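Local coordinates for putative cell filamentation protein (PDB 4LU4), which is a putative VirB-translocated effector with an N-terminal Fic domain that probably transfers nucleotide groups to target proteins, at residues 180-185 and 211-216. Residues are numbered along the deposited sequence; the frame is centred on the assembly and turned at random.
Sequences FSLITK and ITHPQK
With CG1 of I211 placed between its backbone N and carbonyl carbon (chi1 70°) and the chain then extended to CD1 (chi2 175°), the isoleucine sends its two branches to different partners in 180-185. The longer branch reaches F180, whose CG lies beside the backbone N, anti to the carbonyl carbon; M167 and R164 of helix 159-173 also pack against this phenylalanine. I211 CD1 lies over one face of the F180 ring in a CH-pi contact, 3.7 Å from the ring centroid and 24° off the normal, displaced toward the rim so that F180 CE1 is its closest atom at 3.4 Å. On the shorter branch, I211 CG2 meets I183 CD1 at 3.8 Å, the two side chains crossing at about a right angle. I211 ends helix 202-211 and runs into strand 212-214, which pairs antiparallel with strand 176-178 in a small two-stranded sheet; the 3-10 turn 180-182 follows that partner strand, and a hydrogen bond from I183 N, just after the turn, to F180 O (3.3 Å) closes it beside I211. Toward the surface, L182 and H213 approach from opposite directions, and L182 CD1 sits 3.4 Å from H213 NE2, obliquely to the imidazole. That nitrogen is hydrogen-bonded to D210 O.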
loop_
_atom_site.group_PDB
_atom_site.type_symbol
_atom_site.label_atom_id
_atom_site.label_comp_id
_atom_site.label_asym_id
_atom_site.label_seq_id
_atom_site.Cartn_x
_atom_site.Cartn_y
_atom_site.Cartn_z
ATOM N N PHE A 180 12.466 2.020 -1.416
ATOM C CA PHE A 180 12.287 0.699 -0.815
ATOM C C PHE A 180 13.201 -0.351 -1.431
ATOM O O PHE A 180 13.425 -1.362 -0.811
ATOM C CB PHE A 180 10.831 0.257 -0.900
ATOM C CG PHE A 180 9.898 1.031 0.012
ATOM C CD1 PHE A 180 9.730 0.630 1.333
ATOM C CD2 PHE A 180 9.092 2.101 -0.485
ATOM C CE1 PHE A 180 8.869 1.306 2.181
ATOM C CE2 PHE A 180 8.219 2.811 0.378
ATOM C CZ PHE A 180 8.160 2.420 1.725
ATOM N N SER A 181 13.788 -0.062 -2.597
ATOM C CA SER A 181 14.741 -0.965 -3.212
ATOM C C SER A 181 16.023 -1.098 -2.393
ATOM O O SER A 181 16.750 -2.027 -2.619
ATOM C CB SER A 181 15.099 -0.505 -4.649
ATOM O OG SER A 181 15.921 0.660 -4.662
ATOM N N LEU A 182 16.260 -0.205 -1.417
ATOM C CA LEU A 182 17.485 -0.251 -0.578
ATOM C C LEU A 182 17.462 -1.342 0.462
ATOM O O LEU A 182 18.503 -1.682 1.011
ATOM C CB LEU A 182 17.748 1.110 0.110
ATOM C CG LEU A 182 17.944 2.221 -0.912
ATOM C CD1 LEU A 182 18.059 3.633 -0.345
ATOM C CD2 LEU A 182 19.086 1.904 -1.853
ATOM N N ILE A 183 16.298 -1.952 0.645
ATOM C CA ILE A 183 15.965 -2.728 1.795
ATOM C C ILE A 183 15.543 -4.149 1.381
ATOM O O ILE A 183 14.886 -4.337 0.354
ATOM C CB ILE A 183 14.829 -1.900 2.545
ATOM C CG1 ILE A 183 15.311 -1.453 3.880
ATOM C CG2 ILE A 183 13.502 -2.573 2.637
ATOM C CD1 ILE A 183 16.566 -0.667 3.793
ATOM N N THR A 184 15.919 -5.155 2.156
ATOM C CA THR A 184 15.523 -6.499 1.795
ATOM C C THR A 184 14.115 -6.790 2.322
ATOM O O THR A 184 13.696 -6.241 3.325
ATOM C CB THR A 184 16.422 -7.609 2.361
ATOM O OG1 THR A 184 16.242 -7.657 3.766
ATOM C CG2 THR A 184 17.955 -7.430 2.047
ATOM N N LYS A 185 13.448 -7.708 1.626
ATOM C CA LYS A 185 12.194 -8.334 2.072
ATOM C C LYS A 185 12.233 -8.835 3.520
ATOM O O LYS A 185 11.261 -8.607 4.235
ATOM C CB LYS A 185 11.809 -9.484 1.132
ATOM C CG LYS A 185 10.863 -10.529 1.709
ATOM C CD LYS A 185 9.790 -10.978 0.711
ATOM C CE LYS A 185 8.889 -9.810 0.324
ATOM N NZ LYS A 185 7.451 -10.241 0.264
ATOM N N ILE A 211 15.862 4.543 4.185
ATOM C CA ILE A 211 15.229 4.770 2.863
ATOM C C ILE A 211 14.725 6.163 2.532
ATOM O O ILE A 211 14.250 6.338 1.407
ATOM C CB ILE A 211 14.070 3.746 2.525
ATOM C CG1 ILE A 211 12.844 3.965 3.366
ATOM C CG2 ILE A 211 14.561 2.336 2.687
ATOM C CD1 ILE A 211 11.689 3.057 2.944
ATOM N N THR A 212 14.850 7.125 3.453
ATOM C CA THR A 212 14.443 8.506 3.262
ATOM C C THR A 212 15.616 9.446 2.891
ATOM O O THR A 212 16.467 9.730 3.740
ATOM C CB THR A 212 13.758 9.023 4.566
ATOM O OG1 THR A 212 12.685 8.156 4.926
ATOM C CG2 THR A 212 13.254 10.441 4.423
ATOM N N HIS A 213 15.644 9.949 1.649
ATOM C CA HIS A 213 16.797 10.719 1.098
ATOM C C HIS A 213 16.352 12.060 0.558
ATOM O O HIS A 213 15.385 12.107 -0.217
ATOM C CB HIS A 213 17.517 9.880 0.026
ATOM C CG HIS A 213 17.977 8.570 0.565
ATOM N ND1 HIS A 213 19.154 8.440 1.278
ATOM C CD2 HIS A 213 17.342 7.385 0.671
ATOM C CE1 HIS A 213 19.244 7.221 1.754
ATOM N NE2 HIS A 213 18.152 6.562 1.412
ATOM N N PRO A 214 16.994 13.151 1.004
ATOM C CA PRO A 214 16.607 14.536 0.696
ATOM C C PRO A 214 16.790 14.672 -0.798
ATOM O O PRO A 214 17.751 14.095 -1.311
ATOM C CB PRO A 214 17.574 15.399 1.569
ATOM C CG PRO A 214 18.735 14.470 1.899
ATOM C CD PRO A 214 18.126 13.090 1.957
ATOM N N GLN A 215 15.821 15.270 -1.504
ATOM C CA GLN A 215 15.942 15.474 -2.948
ATOM C C GLN A 215 16.000 16.940 -3.365
ATOM O O GLN A 215 16.511 17.211 -4.429
ATOM C CB GLN A 215 14.794 14.846 -3.729
ATOM C CG GLN A 215 14.801 13.350 -3.735
ATOM C CD GLN A 215 16.019 12.781 -4.440
ATOM O OE1 GLN A 215 16.885 12.176 -3.807
ATOM N NE2 GLN A 215 16.081 12.954 -5.737
ATOM N N LYS A 216 15.516 17.859 -2.515
ATOM C CA LYS A 216 15.163 19.242 -2.935
ATOM C C LYS A 216 16.304 19.866 -3.681
ATOM O O LYS A 216 16.160 20.285 -4.852
ATOM C CB LYS A 216 14.815 20.125 -1.727
#